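Local coordinates for protein type II secretion ATPase XpsE (Xanthomonas campestris, PDB 2D27) that belongs to the GspE family of cytoplasmic ATPases of type II secretion systems, represented here by its N-terminal domain, at residues D103-L108 against G127-L132. Residues are numbered along the deposited sequence; the frame is centred on the assembly and turned at random.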
loop_
_atom_site.group_PDB
_atom_site.type_symbol
_atom_site.label_atom_id
_atom_site.label_comp_id
_atom_site.label_asym_id
_atom_site.label_seq_id
_atom_site.Cartn_x
_atom_site.Cartn_y
_atom_site.Cartn_z
ATOM N N ASP A 103 -1.794 -6.501 -18.730
ATOM C CA ASP A 103 -1.647 -7.698 -19.565
ATOM C C ASP A 103 -0.491 -8.447 -18.953
ATOM O O ASP A 103 -0.694 -9.526 -18.375
ATOM C CB ASP A 103 -1.359 -7.240 -20.993
ATOM C CG ASP A 103 -1.420 -5.722 -21.112
ATOM O OD1 ASP A 103 -2.426 -5.208 -21.658
ATOM O OD2 ASP A 103 -0.539 -4.973 -20.602
ATOM N N GLY A 104 0.696 -7.840 -19.019
ATOM C CA GLY A 104 1.746 -8.130 -18.057
ATOM C C GLY A 104 1.484 -7.505 -16.666
ATOM O O GLY A 104 1.959 -8.039 -15.637
ATOM N N ARG A 105 0.722 -6.403 -16.629
ATOM C CA ARG A 105 0.484 -5.606 -15.401
ATOM C C ARG A 105 -0.577 -6.080 -14.418
ATOM O O ARG A 105 -1.745 -6.270 -14.757
ATOM C CB ARG A 105 0.010 -4.186 -15.764
ATOM C CG ARG A 105 0.971 -3.328 -16.422
ATOM C CD ARG A 105 1.450 -2.183 -15.567
ATOM N NE ARG A 105 1.577 -1.022 -16.424
ATOM C CZ ARG A 105 1.945 0.194 -16.043
ATOM N NH1 ARG A 105 2.256 0.497 -14.788
ATOM N NH2 ARG A 105 2.024 1.106 -16.978
ATOM N N LEU A 106 -0.188 -6.087 -13.162
ATOM C CA LEU A 106 -1.105 -6.287 -12.061
ATOM C C LEU A 106 -1.911 -5.018 -11.669
ATOM O O LEU A 106 -1.342 -4.033 -11.208
ATOM C CB LEU A 106 -0.288 -6.764 -10.893
ATOM C CG LEU A 106 -1.100 -7.305 -9.759
ATOM C CD1 LEU A 106 -1.917 -8.563 -10.225
ATOM C CD2 LEU A 106 -0.182 -7.579 -8.633
ATOM N N ASP A 107 -3.221 -5.046 -11.891
ATOM C CA ASP A 107 -4.164 -4.085 -11.287
ATOM C C ASP A 107 -4.292 -4.188 -9.778
ATOM O O ASP A 107 -4.706 -5.242 -9.260
ATOM C CB ASP A 107 -5.536 -4.226 -11.865
ATOM C CG ASP A 107 -5.533 -3.988 -13.354
ATOM O OD1 ASP A 107 -5.091 -2.886 -13.808
ATOM O OD2 ASP A 107 -5.927 -4.872 -14.129
ATOM N N LEU A 108 -3.921 -3.097 -9.079
ATOM C CA LEU A 108 -3.955 -3.088 -7.609
ATOM C C LEU A 108 -4.958 -2.041 -7.197
ATOM O O LEU A 108 -4.844 -0.869 -7.593
ATOM C CB LEU A 108 -2.597 -2.718 -7.017
ATOM C CG LEU A 108 -2.420 -2.934 -5.558
ATOM C CD1 LEU A 108 -2.468 -4.468 -5.191
ATOM C CD2 LEU A 108 -1.149 -2.278 -5.086
ATOM N N GLY A 127 6.942 -9.247 -8.006
ATOM C CA GLY A 127 7.778 -8.998 -9.176
ATOM C C GLY A 127 7.022 -8.581 -10.418
ATOM O O GLY A 127 7.546 -8.703 -11.507
ATOM N N LEU A 128 5.780 -8.114 -10.298
ATOM C CA LEU A 128 5.052 -7.643 -11.474
ATOM C C LEU A 128 4.990 -6.121 -11.443
ATOM O O LEU A 128 5.050 -5.538 -10.362
ATOM C CB LEU A 128 3.646 -8.215 -11.453
ATOM C CG LEU A 128 3.514 -9.755 -11.441
ATOM C CD1 LEU A 128 2.065 -10.115 -11.361
ATOM C CD2 LEU A 128 4.129 -10.381 -12.693
ATOM N N PRO A 129 4.827 -5.484 -12.586
ATOM C CA PRO A 129 4.602 -4.036 -12.617
ATOM C C PRO A 129 3.127 -3.795 -12.280
ATOM O O PRO A 129 2.264 -4.652 -12.601
ATOM C CB PRO A 129 4.858 -3.654 -14.068
ATOM C CG PRO A 129 4.446 -4.867 -14.849
ATOM C CD PRO A 129 4.761 -6.064 -13.936
ATOM N N LEU A 130 2.838 -2.652 -11.678
ATOM C CA LEU A 130 1.511 -2.425 -11.140
ATOM C C LEU A 130 0.781 -1.347 -11.907
ATOM O O LEU A 130 1.359 -0.418 -12.476
ATOM C CB LEU A 130 1.666 -2.061 -9.706
ATOM C CG LEU A 130 2.374 -3.042 -8.770
ATOM C CD1 LEU A 130 2.294 -2.499 -7.375
ATOM C CD2 LEU A 130 1.858 -4.450 -8.754
ATOM N N LEU A 131 -0.515 -1.476 -11.949
ATOM C CA LEU A 131 -1.384 -0.408 -12.331
ATOM C C LEU A 131 -2.308 -0.104 -11.105
ATOM O O LEU A 131 -2.944 -0.977 -10.587
ATOM C CB LEU A 131 -2.213 -0.814 -13.506
ATOM C CG LEU A 131 -2.126 -0.172 -14.884
ATOM C CD1 LEU A 131 -3.508 -0.380 -15.549
ATOM C CD2 LEU A 131 -1.660 1.292 -15.027
ATOM N N LEU A 132 -2.370 1.144 -10.681
ATOM C CA LEU A 132 -2.990 1.511 -9.380
ATOM C C LEU A 132 -4.401 2.003 -9.586
ATOM O O LEU A 132 -4.671 2.814 -10.469
ATOM C CB LEU A 132 -2.191 2.609 -8.735
ATOM C CG LEU A 132 -1.114 2.279 -7.687
ATOM C CD1 LEU A 132 -0.500 0.974 -7.621
ATOM C CD2 LEU A 132 -0.105 3.349 -7.573
#
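L131 N donates the central backbone bond of a parallel strand pair to L106 O, 2.8 Å away. On either side of it L106 N binds P129 O and L108 N binds L131 O, while the CA-H groups of L130 and D107 lie against L106 O and L131 O. On the face of L106, L108, L130 and L132 the side chains that meet across the pair are all aliphatic. L130 runs alongside L106, CD2 to CD2 at 3.7 Å, and sends CD1 to L108 CD2. With CG anti to the backbone N (chi1 -167°), L106 runs forward along its strand and turns CD2 back to L130; L128 CD1 meets L106 CB. The other face is mixed. R105 bends at chi2 and chi3 to cross over the strand edge, and its NH1 meets L130 O at 2.6 Å in a bent bond (136° at the hydrogen), with L131 CD2 over the centre of the guanidinium. D107 OD1 rests 3.4 Å from L131 CD1, but its polar partners are R102 (salt bridge) and H133. Further out, helix 116-126 links the strands as a right-handed beta-alpha-beta crossover and covers the leucine face through V122, R123 and I119, and strand 96-101 flanks 106-110 antiparallel. Mainly aliphatic contacts thus join sheet to helix; on the other face R105 and D107 touch L131, and the salt bridge probably eases the carboxylate's burial.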